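Local atomic coordinates of beta-glucuronidase (uncultured Clostridium sp., PDB entry 6U7J), a protein that hydrolyses beta-D-glucuronides, as a family 2 glycosidase of a gut bacterium, and probably releases estrogens from their glucuronide conjugates. Residues B[47-52]-B[78-83]; B[105-110]-B[137-142]; B[112-117]-B[126-131]; B[141-146]-B[182-187]. All coordinates share one frame; numbering follows the deposited sequence.

Contact 1 (B[47-52]-B[78-83]); sequences KPLEDV and WYERKF
Leu-49 lies over the aliphatic part of Glu-80, the two side chains running antiparallel, flank to flank. CG of Leu-49 stands anti to its own carbonyl carbon (chi1 -70°), which carries CD1 onto the strand, 3.7 Å from Glu-80 CB and 3.8 Å from Trp-78 CB. Glu-80 reaches the other way: its CG is anti to the backbone N (chi1 -179°) and the chain runs on extended, so that the carboxylate arrives at the backbone of 47-52. There OE2 accepts the amide of Leu-49, with N and OE2 2.8 Å apart, and the donor comes from above the carboxylate plane. Pro-48 CA sits close to the same oxygen. The second oxygen, OE1, is 2.7 Å from a water that is also 2.9 Å from Lys-47 O and so bridges the two. Arg-138 forms a salt bridge with OE1 and Thr-140 OG1 hydrogen-bonds to it, so this buried carboxylate is well supplied with donors and probably stays ionised. Trp-78 turns its indole away toward Trp-44 and Phe-40, which meet it edge-to-face. One acidic side chain thus ties an irregular connection to strand 76-85 of the antiparallel beta-sandwich that forms the sugar-binding domain of family 2 glycosidases.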
loop_
_atom_site.group_PDB
_atom_site.type_symbol
_atom_site.label_atom_id
_atom_site.label_comp_id
_atom_site.label_asym_id
_atom_site.label_seq_id
_atom_site.Cartn_x
_atom_site.Cartn_y
_atom_site.Cartn_z
ATOM N N LYS B 47 29.238 39.476 -4.913
ATOM C CA LYS B 47 28.861 39.515 -6.316
ATOM C C LYS B 47 27.733 38.516 -6.523
ATOM O O LYS B 47 27.497 37.661 -5.660
ATOM C CB LYS B 47 30.072 39.206 -7.216
ATOM C CG LYS B 47 30.542 37.740 -7.228
ATOM C CD LYS B 47 31.347 37.342 -5.968
ATOM C CE LYS B 47 31.873 35.879 -6.052
ATOM N NZ LYS B 47 32.894 35.576 -4.986
ATOM N N PRO B 48 26.985 38.624 -7.623
ATOM C CA PRO B 48 25.874 37.690 -7.856
ATOM C C PRO B 48 26.312 36.232 -7.768
ATOM O O PRO B 48 27.425 35.870 -8.154
ATOM C CB PRO B 48 25.401 38.059 -9.265
ATOM C CG PRO B 48 25.656 39.543 -9.340
ATOM C CD PRO B 48 26.924 39.781 -8.540
ATOM N N LEU B 49 25.431 35.395 -7.216
ATOM C CA LEU B 49 25.720 33.969 -7.096
ATOM C C LEU B 49 25.905 33.335 -8.471
ATOM O O LEU B 49 25.182 33.654 -9.418
ATOM C CB LEU B 49 24.592 33.253 -6.348
ATOM C CG LEU B 49 24.429 33.514 -4.850
ATOM C CD1 LEU B 49 23.348 32.571 -4.247
ATOM C CD2 LEU B 49 25.750 33.378 -4.106
ATOM N N GLU B 50 26.886 32.435 -8.566
ATOM C CA GLU B 50 27.205 31.682 -9.774
ATOM C C GLU B 50 27.019 30.191 -9.521
ATOM O O GLU B 50 27.125 29.721 -8.385
ATOM C CB GLU B 50 28.651 31.931 -10.235
ATOM C CG GLU B 50 28.858 33.275 -10.919
ATOM C CD GLU B 50 30.308 33.736 -10.916
ATOM O OE1 GLU B 50 31.218 32.876 -10.969
ATOM O OE2 GLU B 50 30.532 34.970 -10.861
ATOM N N ASP B 51 26.781 29.448 -10.606
ATOM C CA ASP B 51 26.519 28.003 -10.561
ATOM C C ASP B 51 25.405 27.680 -9.554
ATOM O O ASP B 51 25.613 27.051 -8.516
ATOM C CB ASP B 51 27.795 27.213 -10.237
ATOM C CG ASP B 51 28.991 27.647 -11.085
ATOM O OD1 ASP B 51 29.935 28.247 -10.518
ATOM O OD2 ASP B 51 28.993 27.395 -12.314
ATOM N N VAL B 52 24.199 28.124 -9.907
ATOM C CA VAL B 52 23.050 28.063 -9.017
ATOM C C VAL B 52 21.966 27.168 -9.623
ATOM O O VAL B 52 21.993 26.827 -10.806
ATOM C CB VAL B 52 22.483 29.462 -8.727
ATOM C CG1 VAL B 52 23.515 30.310 -8.021
ATOM C CG2 VAL B 52 22.053 30.108 -10.026
ATOM N N TRP B 78 22.934 29.275 0.317
ATOM C CA TRP B 78 22.885 30.651 -0.154
ATOM C C TRP B 78 21.700 30.826 -1.090
ATOM O O TRP B 78 21.579 30.108 -2.091
ATOM C CB TRP B 78 24.197 31.018 -0.860
ATOM C CG TRP B 78 25.315 31.039 0.111
ATOM C CD1 TRP B 78 26.042 29.973 0.555
ATOM C CD2 TRP B 78 25.802 32.182 0.815
ATOM N NE1 TRP B 78 26.964 30.383 1.492
ATOM C CE2 TRP B 78 26.838 31.738 1.669
ATOM C CE3 TRP B 78 25.457 33.540 0.818
ATOM C CZ2 TRP B 78 27.547 32.610 2.504
ATOM C CZ3 TRP B 78 26.166 34.404 1.642
ATOM C CH2 TRP B 78 27.203 33.934 2.470
ATOM N N TYR B 79 20.825 31.762 -0.755
ATOM C CA TYR B 79 19.715 32.167 -1.599
ATOM C C TYR B 79 19.980 33.563 -2.140
ATOM O O TYR B 79 20.596 34.396 -1.464
ATOM C CB TYR B 79 18.408 32.230 -0.821
ATOM C CG TYR B 79 17.760 30.928 -0.390
ATOM C CD1 TYR B 79 16.579 30.500 -0.985
ATOM C CD2 TYR B 79 18.285 30.164 0.649
ATOM C CE1 TYR B 79 15.950 29.336 -0.588
ATOM C CE2 TYR B 79 17.650 28.991 1.065
ATOM C CZ TYR B 79 16.486 28.585 0.431
ATOM O OH TYR B 79 15.832 27.433 0.814
ATOM N N GLU B 80 19.443 33.848 -3.324
ATOM C CA GLU B 80 19.571 35.192 -3.867
ATOM C C GLU B 80 18.408 35.500 -4.791
ATOM O O GLU B 80 17.954 34.625 -5.535
ATOM C CB GLU B 80 20.886 35.351 -4.636
ATOM C CG GLU B 80 21.103 36.721 -5.204
ATOM C CD GLU B 80 22.543 36.909 -5.618
ATOM O OE1 GLU B 80 23.338 37.372 -4.772
ATOM O OE2 GLU B 80 22.886 36.550 -6.770
ATOM N N ARG B 81 17.934 36.745 -4.738
ATOM C CA ARG B 81 17.014 37.244 -5.749
ATOM C C ARG B 81 17.156 38.758 -5.846
ATOM O O ARG B 81 17.852 39.395 -5.052
ATOM C CB ARG B 81 15.564 36.837 -5.451
ATOM C CG ARG B 81 14.921 37.570 -4.285
ATOM C CD ARG B 81 13.410 37.478 -4.342
ATOM N NE ARG B 81 12.859 38.429 -5.307
ATOM C CZ ARG B 81 11.619 38.390 -5.786
ATOM N NH1 ARG B 81 10.766 37.438 -5.408
ATOM N NH2 ARG B 81 11.233 39.301 -6.654
ATOM N N LYS B 82 16.490 39.327 -6.842
ATOM C CA LYS B 82 16.440 40.765 -7.034
ATOM C C LYS B 82 15.048 41.298 -6.703
ATOM O O LYS B 82 14.048 40.589 -6.848
ATOM C CB LYS B 82 16.847 41.114 -8.467
ATOM C CG LYS B 82 18.378 41.072 -8.605
ATOM C CD LYS B 82 18.872 40.947 -10.028
ATOM C CE LYS B 82 20.374 40.623 -10.050
ATOM N NZ LYS B 82 20.682 39.205 -9.660
ATOM N N PHE B 83 14.993 42.540 -6.212
ATOM C CA PHE B 83 13.725 43.210 -5.951
ATOM C C PHE B 83 13.830 44.684 -6.316
ATOM O O PHE B 83 14.920 45.243 -6.447
ATOM C CB PHE B 83 13.254 43.032 -4.490
ATOM C CG PHE B 83 14.051 43.796 -3.463
ATOM C CD1 PHE B 83 15.151 43.222 -2.850
ATOM C CD2 PHE B 83 13.659 45.072 -3.059
ATOM C CE1 PHE B 83 15.857 43.912 -1.880
ATOM C CE2 PHE B 83 14.373 45.762 -2.102
ATOM C CZ PHE B 83 15.466 45.177 -1.504
HETATM O O HOH W 1 25.678 36.689 -3.608
#

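Contact 2 (B[105-110]-B[137-142]); sequences AVIYLN and NRLTVA
Ala-105 enters beside strand 137-142 with a CA-H...O contact, its CA 3.3 Å from Ala-142 O. Val-106 follows as a hydrogen-bonded pair with Ala-142, each amide donating to the other's carbonyl; the Val-106 amide meets Ala-142 O in the carbonyl plane, on a lone pair. Ile-107 turns to the opposite face, where CD1 packs 3.7 Å from Val-141 CG1 and CG2 lies 3.8 Å from Leu-139 CD1, alongside both. Tyr-108 forms the next hydrogen-bonded pair, with Thr-140: its amide points almost along the C=O axis of Thr-140, whose oxygen also lies at the edge of the Tyr-108 ring. This alternation is that of an antiparallel sheet, within the jelly-roll-like sugar-binding domain, with Ile-107, Leu-109, Leu-139 and Val-141 on one face. Leu-109 sets CD1 4.0 Å from Asn-137 CB. Asn-110, with positive phi (53°), leaves the strand yet keeps two hydrogen bonds with Arg-138 and one with Asn-137. Its amide donates to Arg-138 O almost straight (178°), its OD1 takes the Arg-138 amide at 2.9 Å from N, and ND2 gives an in-plane bond to a lone pair of Asn-137 OD1. Asn-137 ND2 turns to Asn-133 O, while the Arg-138 guanidinium reaches Glu-80.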
loop_
_atom_site.group_PDB
_atom_site.type_symbol
_atom_site.label_atom_id
_atom_site.label_comp_id
_atom_site.label_asym_id
_atom_site.label_seq_id
_atom_site.Cartn_x
_atom_site.Cartn_y
_atom_site.Cartn_z
ATOM N N ALA B 105 20.326 33.087 9.958
ATOM C CA ALA B 105 20.316 33.922 8.765
ATOM C C ALA B 105 21.394 34.997 8.827
ATOM O O ALA B 105 21.647 35.591 9.880
ATOM C CB ALA B 105 18.954 34.593 8.568
ATOM N N VAL B 106 22.018 35.248 7.685
ATOM C CA VAL B 106 22.802 36.460 7.453
ATOM C C VAL B 106 22.246 37.089 6.185
ATOM O O VAL B 106 22.262 36.458 5.122
ATOM C CB VAL B 106 24.310 36.176 7.316
ATOM C CG1 VAL B 106 25.117 37.497 7.292
ATOM C CG2 VAL B 106 24.794 35.312 8.459
ATOM N N ILE B 107 21.728 38.306 6.304
ATOM C CA ILE B 107 21.041 39.008 5.223
ATOM C C ILE B 107 21.997 40.033 4.626
ATOM O O ILE B 107 22.543 40.872 5.357
ATOM C CB ILE B 107 19.776 39.712 5.740
ATOM C CG1 ILE B 107 18.870 38.756 6.519
ATOM C CG2 ILE B 107 19.060 40.431 4.592
ATOM C CD1 ILE B 107 18.666 37.405 5.883
ATOM N N TYR B 108 22.186 39.985 3.304
ATOM C CA TYR B 108 23.006 40.950 2.585
ATOM C C TYR B 108 22.133 41.698 1.593
ATOM O O TYR B 108 21.242 41.105 0.972
ATOM C CB TYR B 108 24.167 40.285 1.824
ATOM C CG TYR B 108 25.088 39.424 2.669
ATOM C CD1 TYR B 108 24.774 38.096 2.945
ATOM C CD2 TYR B 108 26.283 39.938 3.176
ATOM C CE1 TYR B 108 25.625 37.307 3.705
ATOM C CE2 TYR B 108 27.132 39.163 3.932
ATOM C CZ TYR B 108 26.798 37.842 4.191
ATOM O OH TYR B 108 27.637 37.060 4.951
ATOM N N LEU B 109 22.379 43.003 1.464
ATOM C CA LEU B 109 21.675 43.852 0.513
ATOM C C LEU B 109 22.707 44.551 -0.355
ATOM O O LEU B 109 23.543 45.305 0.158
ATOM C CB LEU B 109 20.786 44.875 1.224
ATOM C CG LEU B 109 20.156 45.952 0.343
ATOM C CD1 LEU B 109 19.213 45.320 -0.662
ATOM C CD2 LEU B 109 19.413 47.018 1.175
ATOM N N ASN B 110 22.649 44.301 -1.662
ATOM C CA ASN B 110 23.607 44.856 -2.612
ATOM C C ASN B 110 25.043 44.561 -2.179
ATOM O O ASN B 110 25.941 45.394 -2.304
ATOM C CB ASN B 110 23.367 46.354 -2.801
ATOM C CG ASN B 110 21.999 46.630 -3.392
ATOM O OD1 ASN B 110 21.581 45.953 -4.330
ATOM N ND2 ASN B 110 21.276 47.587 -2.822
ATOM N N ASN B 137 17.490 46.030 -6.737
ATOM C CA ASN B 137 18.379 45.686 -5.631
ATOM C C ASN B 137 18.662 44.181 -5.663
ATOM O O ASN B 137 17.903 43.401 -6.246
ATOM C CB ASN B 137 17.767 46.075 -4.271
ATOM C CG ASN B 137 17.655 47.590 -4.085
ATOM O OD1 ASN B 137 18.463 48.196 -3.382
ATOM N ND2 ASN B 137 16.662 48.202 -4.726
ATOM N N ARG B 138 19.758 43.773 -5.026
ATOM C CA ARG B 138 20.123 42.366 -4.929
ATOM C C ARG B 138 20.030 41.937 -3.478
ATOM O O ARG B 138 20.599 42.589 -2.595
ATOM C CB ARG B 138 21.534 42.101 -5.467
ATOM C CG ARG B 138 21.957 40.633 -5.388
ATOM C CD ARG B 138 23.162 40.309 -6.300
ATOM N NE ARG B 138 24.335 41.095 -5.945
ATOM C CZ ARG B 138 25.187 40.765 -4.981
ATOM N NH1 ARG B 138 25.005 39.648 -4.289
ATOM N NH2 ARG B 138 26.215 41.551 -4.703
ATOM N N LEU B 139 19.312 40.843 -3.236
ATOM C CA LEU B 139 19.077 40.327 -1.894
ATOM C C LEU B 139 19.698 38.941 -1.804
ATOM O O LEU B 139 19.331 38.042 -2.572
ATOM C CB LEU B 139 17.573 40.287 -1.581
ATOM C CG LEU B 139 17.185 39.660 -0.238
ATOM C CD1 LEU B 139 17.931 40.320 0.923
ATOM C CD2 LEU B 139 15.673 39.723 -0.011
ATOM N N THR B 140 20.658 38.782 -0.893
ATOM C CA THR B 140 21.361 37.526 -0.692
ATOM C C THR B 140 21.144 37.092 0.746
ATOM O O THR B 140 21.345 37.891 1.667
ATOM C CB THR B 140 22.869 37.670 -0.986
ATOM O OG1 THR B 140 23.055 38.408 -2.208
ATOM C CG2 THR B 140 23.538 36.280 -1.100
ATOM N N VAL B 141 20.726 35.838 0.936
ATOM C CA VAL B 141 20.395 35.306 2.257
ATOM C C VAL B 141 21.185 34.025 2.477
ATOM O O VAL B 141 20.954 33.027 1.784
ATOM C CB VAL B 141 18.895 35.030 2.412
ATOM C CG1 VAL B 141 18.628 34.404 3.774
ATOM C CG2 VAL B 141 18.082 36.311 2.226
ATOM N N ALA B 142 22.102 34.040 3.441
ATOM C CA ALA B 142 22.762 32.818 3.882
ATOM C C ALA B 142 21.896 32.156 4.946
ATOM O O ALA B 142 21.437 32.827 5.876
ATOM C CB ALA B 142 24.157 33.096 4.444
HETATM O O HOH W 2 27.822 44.615 -5.085
#

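Contact 3 (B[112-117]-B[126-131]); sequences KEITRH and ADVTEM
With chi1 at 56°, Ile-114 holds CG1 in the crowded position between its backbone N and carbonyl carbon, and the chain then extends to throw CD1 across to segment 126-131. CG2 is left anti to the carbonyl carbon, so the two branches serve different partners. CD1 lies 3.8 Å from Val-128 CG1 and 4.0 Å from Ala-126 CB, crossing the valine obliquely. CG2 meets the sulfur of Met-131 at 3.7 Å from SD, where a bend at the last torsion of the methionine turns its methyl aside. Thr-115 adds a looser methyl contact, its CG2 4.3 Å from Ala-126 CB. No direct hydrogen bond spans the two segments. At the margin, however, one water accepts from Lys-112 NZ, 2.5 Å away, and donates to Met-131 O at the same distance; the lysine also gives a hydrogen bond to Leu-109 O. The far segment is shaped by Asp-127, whose OD1 takes both the amide and the hydroxyl of Thr-129, the amide bond closing an Asx turn as the strand ends. Thr-129 OG1 in turn hydrogen-bonds to Leu-94 N of strand 93-98. Ile-114 and Thr-115 together sit opposite the single residue Ile-107, and this classic beta bulge in strand 112-118 lets two successive side chains point toward 126-131, consistent with an edge of the apolar layer of a beta-sandwich.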
loop_
_atom_site.group_PDB
_atom_site.type_symbol
_atom_site.label_atom_id
_atom_site.label_comp_id
_atom_site.label_asym_id
_atom_site.label_seq_id
_atom_site.Cartn_x
_atom_site.Cartn_y
_atom_site.Cartn_z
ATOM N N LYS B 112 26.153 43.970 0.910
ATOM C CA LYS B 112 26.519 44.427 2.244
ATOM C C LYS B 112 25.636 43.766 3.288
ATOM O O LYS B 112 24.410 43.820 3.190
ATOM C CB LYS B 112 26.397 45.951 2.369
ATOM C CG LYS B 112 27.001 46.740 1.205
ATOM C CD LYS B 112 26.610 48.217 1.334
ATOM C CE LYS B 112 25.367 48.569 0.484
ATOM N NZ LYS B 112 24.032 48.196 1.104
ATOM N N GLU B 113 26.264 43.183 4.308
ATOM C CA GLU B 113 25.533 42.555 5.401
ATOM C C GLU B 113 24.705 43.576 6.167
ATOM O O GLU B 113 25.255 44.529 6.719
ATOM C CB GLU B 113 26.512 41.874 6.348
ATOM C CG GLU B 113 25.815 41.314 7.566
ATOM C CD GLU B 113 26.753 40.570 8.484
ATOM O OE1 GLU B 113 27.770 40.023 8.003
ATOM O OE2 GLU B 113 26.471 40.535 9.697
ATOM N N ILE B 114 23.383 43.381 6.220
ATOM C CA ILE B 114 22.507 44.339 6.889
ATOM C C ILE B 114 21.874 43.798 8.166
ATOM O O ILE B 114 21.483 44.605 9.023
ATOM C CB ILE B 114 21.405 44.885 5.953
ATOM C CG1 ILE B 114 20.569 43.754 5.354
ATOM C CG2 ILE B 114 22.002 45.802 4.871
ATOM C CD1 ILE B 114 19.228 44.233 4.773
ATOM N N THR B 115 21.749 42.482 8.331
ATOM C CA THR B 115 21.267 41.962 9.604
ATOM C C THR B 115 21.611 40.483 9.722
ATOM O O THR B 115 22.050 39.837 8.766
ATOM C CB THR B 115 19.754 42.201 9.790
ATOM O OG1 THR B 115 19.430 42.137 11.184
ATOM C CG2 THR B 115 18.919 41.175 9.058
ATOM N N ARG B 116 21.432 39.974 10.939
ATOM C CA ARG B 116 21.644 38.581 11.292
ATOM C C ARG B 116 20.485 38.133 12.162
ATOM O O ARG B 116 19.853 38.940 12.847
ATOM C CB ARG B 116 22.927 38.371 12.077
ATOM C CG ARG B 116 24.168 38.425 11.275
ATOM C CD ARG B 116 25.337 38.539 12.214
ATOM N NE ARG B 116 26.596 38.597 11.497
ATOM C CZ ARG B 116 27.573 37.719 11.658
ATOM N NH1 ARG B 116 27.431 36.716 12.517
ATOM N NH2 ARG B 116 28.691 37.849 10.957
ATOM N N HIS B 117 20.221 36.831 12.152
ATOM C CA HIS B 117 19.211 36.307 13.053
ATOM C C HIS B 117 19.577 34.882 13.446
ATOM O O HIS B 117 20.181 34.140 12.668
ATOM C CB HIS B 117 17.818 36.379 12.419
ATOM C CG HIS B 117 16.708 36.061 13.369
ATOM N ND1 HIS B 117 16.145 34.798 13.460
ATOM C CD2 HIS B 117 16.060 36.834 14.280
ATOM C CE1 HIS B 117 15.198 34.811 14.384
ATOM N NE2 HIS B 117 15.125 36.032 14.896
ATOM N N ALA B 126 14.508 44.271 8.908
ATOM C CA ALA B 126 15.587 45.243 8.781
ATOM C C ALA B 126 15.021 46.490 8.126
ATOM O O ALA B 126 14.345 46.391 7.098
ATOM C CB ALA B 126 16.749 44.696 7.942
ATOM N N ASP B 127 15.272 47.650 8.733
ATOM C CA ASP B 127 14.928 48.924 8.115
ATOM C C ASP B 127 15.953 49.201 7.025
ATOM O O ASP B 127 17.139 49.348 7.322
ATOM C CB ASP B 127 14.923 50.032 9.177
ATOM C CG ASP B 127 14.402 51.367 8.648
ATOM O OD1 ASP B 127 14.925 51.875 7.639
ATOM O OD2 ASP B 127 13.468 51.930 9.253
ATOM N N VAL B 128 15.523 49.237 5.769
ATOM C CA VAL B 128 16.437 49.489 4.661
ATOM C C VAL B 128 16.181 50.851 4.017
ATOM O O VAL B 128 16.571 51.074 2.870
ATOM C CB VAL B 128 16.362 48.376 3.604
ATOM C CG1 VAL B 128 16.763 47.048 4.204
ATOM C CG2 VAL B 128 14.964 48.327 3.002
ATOM N N THR B 129 15.521 51.760 4.736
ATOM C CA THR B 129 15.142 53.055 4.169
ATOM C C THR B 129 16.327 53.785 3.549
ATOM O O THR B 129 16.213 54.348 2.458
ATOM C CB THR B 129 14.509 53.935 5.247
ATOM O OG1 THR B 129 13.539 53.174 5.980
ATOM C CG2 THR B 129 13.851 55.152 4.615
ATOM N N GLU B 130 17.467 53.793 4.227
ATOM C CA GLU B 130 18.608 54.556 3.745
ATOM C C GLU B 130 19.590 53.714 2.939
ATOM O O GLU B 130 20.633 54.228 2.525
ATOM C CB GLU B 130 19.324 55.237 4.916
ATOM C CG GLU B 130 18.474 56.277 5.687
ATOM C CD GLU B 130 17.800 57.346 4.798
ATOM O OE1 GLU B 130 18.396 57.783 3.781
ATOM O OE2 GLU B 130 16.664 57.766 5.133
ATOM N N MET B 131 19.286 52.445 2.687
ATOM C CA MET B 131 20.253 51.586 2.023
ATOM C C MET B 131 19.791 51.026 0.691
ATOM O O MET B 131 20.640 50.671 -0.137
ATOM C CB MET B 131 20.635 50.423 2.935
ATOM C CG MET B 131 20.723 50.823 4.387
ATOM S SD MET B 131 21.322 49.426 5.338
ATOM C CE MET B 131 20.055 49.282 6.580
HETATM O O HOH W 3 22.630 49.190 -0.669
#

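Contact 4 (B[141-146]-B[182-187]); sequences VAVGNI and SGIHRP
Apolar contacts join the end of strand 135-144 to the weakly bonded strand around 183-184. Val-143 CG2 faces Ile-184 CG1 at 4.2 Å, the two side chains crossing obliquely. Farther back along the strand, Val-141 CG1 touches Ile-184 CD1 at the tip of the isoleucine. Tyr-79 borders both Val-143 and Ile-184. The other branch of Val-143, CG1, anti to its backbone N (chi1 177°), makes van der Waals contact with the backbone, 3.9 Å from Gly-183 N. Gly-183 has backbone angles (phi 145°, psi -161°) at which a CB would run into the preceding carbonyl oxygen.

The polar part centres on Ser-182. Its OG is anti to the backbone N and packs 3.6 Å from Val-143 CG1 and 3.5 Å from Asn-145 CB, without a direct hydrogen bond between the segments. A water spans them instead, donating to Val-143 O (3.0 Å from the water) and to Ser-182 OG. The serine oxygen also bonds to Thr-102 O. Asn-145 directs its amide elsewhere, ND2 to His-73 O and OD1 to Gly-75 N. The polar ends of Ser-182 and Asn-145 are therefore satisfied by water and by neighbouring loops, and direct cohesion rests on van der Waals contact.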
loop_
_atom_site.group_PDB
_atom_site.type_symbol
_atom_site.label_atom_id
_atom_site.label_comp_id
_atom_site.label_asym_id
_atom_site.label_seq_id
_atom_site.Cartn_x
_atom_site.Cartn_y
_atom_site.Cartn_z
ATOM N N VAL B 141 20.726 35.838 0.936
ATOM C CA VAL B 141 20.395 35.306 2.257
ATOM C C VAL B 141 21.185 34.025 2.477
ATOM O O VAL B 141 20.954 33.027 1.784
ATOM C CB VAL B 141 18.895 35.030 2.412
ATOM C CG1 VAL B 141 18.628 34.404 3.774
ATOM C CG2 VAL B 141 18.082 36.311 2.226
ATOM N N ALA B 142 22.102 34.040 3.441
ATOM C CA ALA B 142 22.762 32.818 3.882
ATOM C C ALA B 142 21.896 32.156 4.946
ATOM O O ALA B 142 21.437 32.827 5.876
ATOM C CB ALA B 142 24.157 33.096 4.444
ATOM N N VAL B 143 21.673 30.849 4.796
ATOM C CA VAL B 143 20.770 30.066 5.640
ATOM C C VAL B 143 21.571 28.904 6.216
ATOM O O VAL B 143 22.117 28.091 5.459
ATOM C CB VAL B 143 19.555 29.550 4.845
ATOM C CG1 VAL B 143 18.637 28.663 5.715
ATOM C CG2 VAL B 143 18.758 30.712 4.237
ATOM N N GLY B 144 21.646 28.822 7.539
ATOM C CA GLY B 144 22.431 27.794 8.213
ATOM C C GLY B 144 21.552 26.913 9.081
ATOM O O GLY B 144 20.631 27.406 9.740
ATOM N N ASN B 145 21.851 25.612 9.099
ATOM C CA ASN B 145 20.981 24.647 9.774
ATOM C C ASN B 145 21.617 23.971 10.985
ATOM O O ASN B 145 21.052 22.999 11.509
ATOM C CB ASN B 145 20.499 23.584 8.785
ATOM C CG ASN B 145 21.618 22.707 8.267
ATOM O OD1 ASN B 145 22.702 22.628 8.849
ATOM N ND2 ASN B 145 21.357 22.034 7.153
ATOM N N ILE B 146 22.765 24.434 11.431
ATOM C CA ILE B 146 23.474 23.778 12.521
ATOM C C ILE B 146 22.830 24.141 13.852
ATOM O O ILE B 146 22.480 25.300 14.104
ATOM C CB ILE B 146 24.960 24.158 12.474
ATOM C CG1 ILE B 146 25.585 23.492 11.250
ATOM C CG2 ILE B 146 25.675 23.742 13.756
ATOM C CD1 ILE B 146 26.963 23.938 10.959
ATOM N N SER B 182 15.493 22.780 6.537
ATOM C CA SER B 182 16.106 24.094 6.508
ATOM C C SER B 182 15.662 24.820 5.248
ATOM O O SER B 182 15.305 24.197 4.244
ATOM C CB SER B 182 17.631 23.977 6.563
ATOM O OG SER B 182 18.244 25.248 6.631
ATOM N N GLY B 183 15.678 26.143 5.317
ATOM C CA GLY B 183 15.356 26.988 4.184
ATOM C C GLY B 183 14.628 28.236 4.645
ATOM O O GLY B 183 14.684 28.601 5.812
ATOM N N ILE B 184 13.946 28.889 3.708
ATOM C CA ILE B 184 13.136 30.069 3.987
ATOM C C ILE B 184 11.682 29.609 3.979
ATOM O O ILE B 184 11.053 29.513 2.923
ATOM C CB ILE B 184 13.396 31.189 2.973
ATOM C CG1 ILE B 184 14.894 31.545 2.951
ATOM C CG2 ILE B 184 12.565 32.428 3.300
ATOM C CD1 ILE B 184 15.265 32.637 1.940
ATOM N N HIS B 185 11.130 29.362 5.167
ATOM C CA HIS B 185 9.861 28.658 5.315
ATOM C C HIS B 185 8.632 29.551 5.264
ATOM O O HIS B 185 7.519 29.021 5.128
ATOM C CB HIS B 185 9.845 27.889 6.638
ATOM C CG HIS B 185 10.784 26.727 6.658
ATOM N ND1 HIS B 185 11.504 26.373 7.775
ATOM C CD2 HIS B 185 11.117 25.836 5.693
ATOM C CE1 HIS B 185 12.228 25.299 7.503
ATOM N NE2 HIS B 185 12.020 24.962 6.242
ATOM N N ARG B 186 8.789 30.866 5.383
ATOM C CA ARG B 186 7.677 31.797 5.494
ATOM C C ARG B 186 7.889 32.988 4.575
ATOM O O ARG B 186 9.013 33.245 4.133
ATOM C CB ARG B 186 7.504 32.241 6.956
ATOM C CG ARG B 186 7.040 31.065 7.812
ATOM C CD ARG B 186 6.865 31.373 9.279
ATOM N NE ARG B 186 6.749 30.122 10.019
ATOM C CZ ARG B 186 6.901 30.010 11.330
ATOM N NH1 ARG B 186 7.173 31.088 12.068
ATOM N NH2 ARG B 186 6.782 28.821 11.897
ATOM N N PRO B 187 6.814 33.695 4.213
ATOM C CA PRO B 187 6.916 34.758 3.203
ATOM C C PRO B 187 7.979 35.796 3.539
ATOM O O PRO B 187 8.148 36.183 4.697
ATOM C CB PRO B 187 5.519 35.389 3.213
ATOM C CG PRO B 187 4.619 34.290 3.656
ATOM C CD PRO B 187 5.416 33.442 4.607
HETATM O O HOH W 4 21.211 25.257 5.639
#

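In the fold
All four contacts lie in the sugar-binding domain, on the same side of the chain's centre, and reach its main antiparallel sheet; contact 4 joins that sheet to the small one formed by strands 59-60 and 183-184. Contact 1 closes first along the chain; contact 3 is nested inside the loop closed by contact 2, and contact 4 begins where contact 2 ends, sharing Val-141 and Ala-142. Strand 135-144 serves contacts 2 and 4 and lies between strand 76-85 of contact 1 and strand 104-109 of contact 2, which in turn pairs with strand 112-118 of contact 3. Centres of contacts 1 and 2, like those of 2 and 3, are about 9 Å apart. Neighbouring strands thus tie the contacts into a continuous part of the domain.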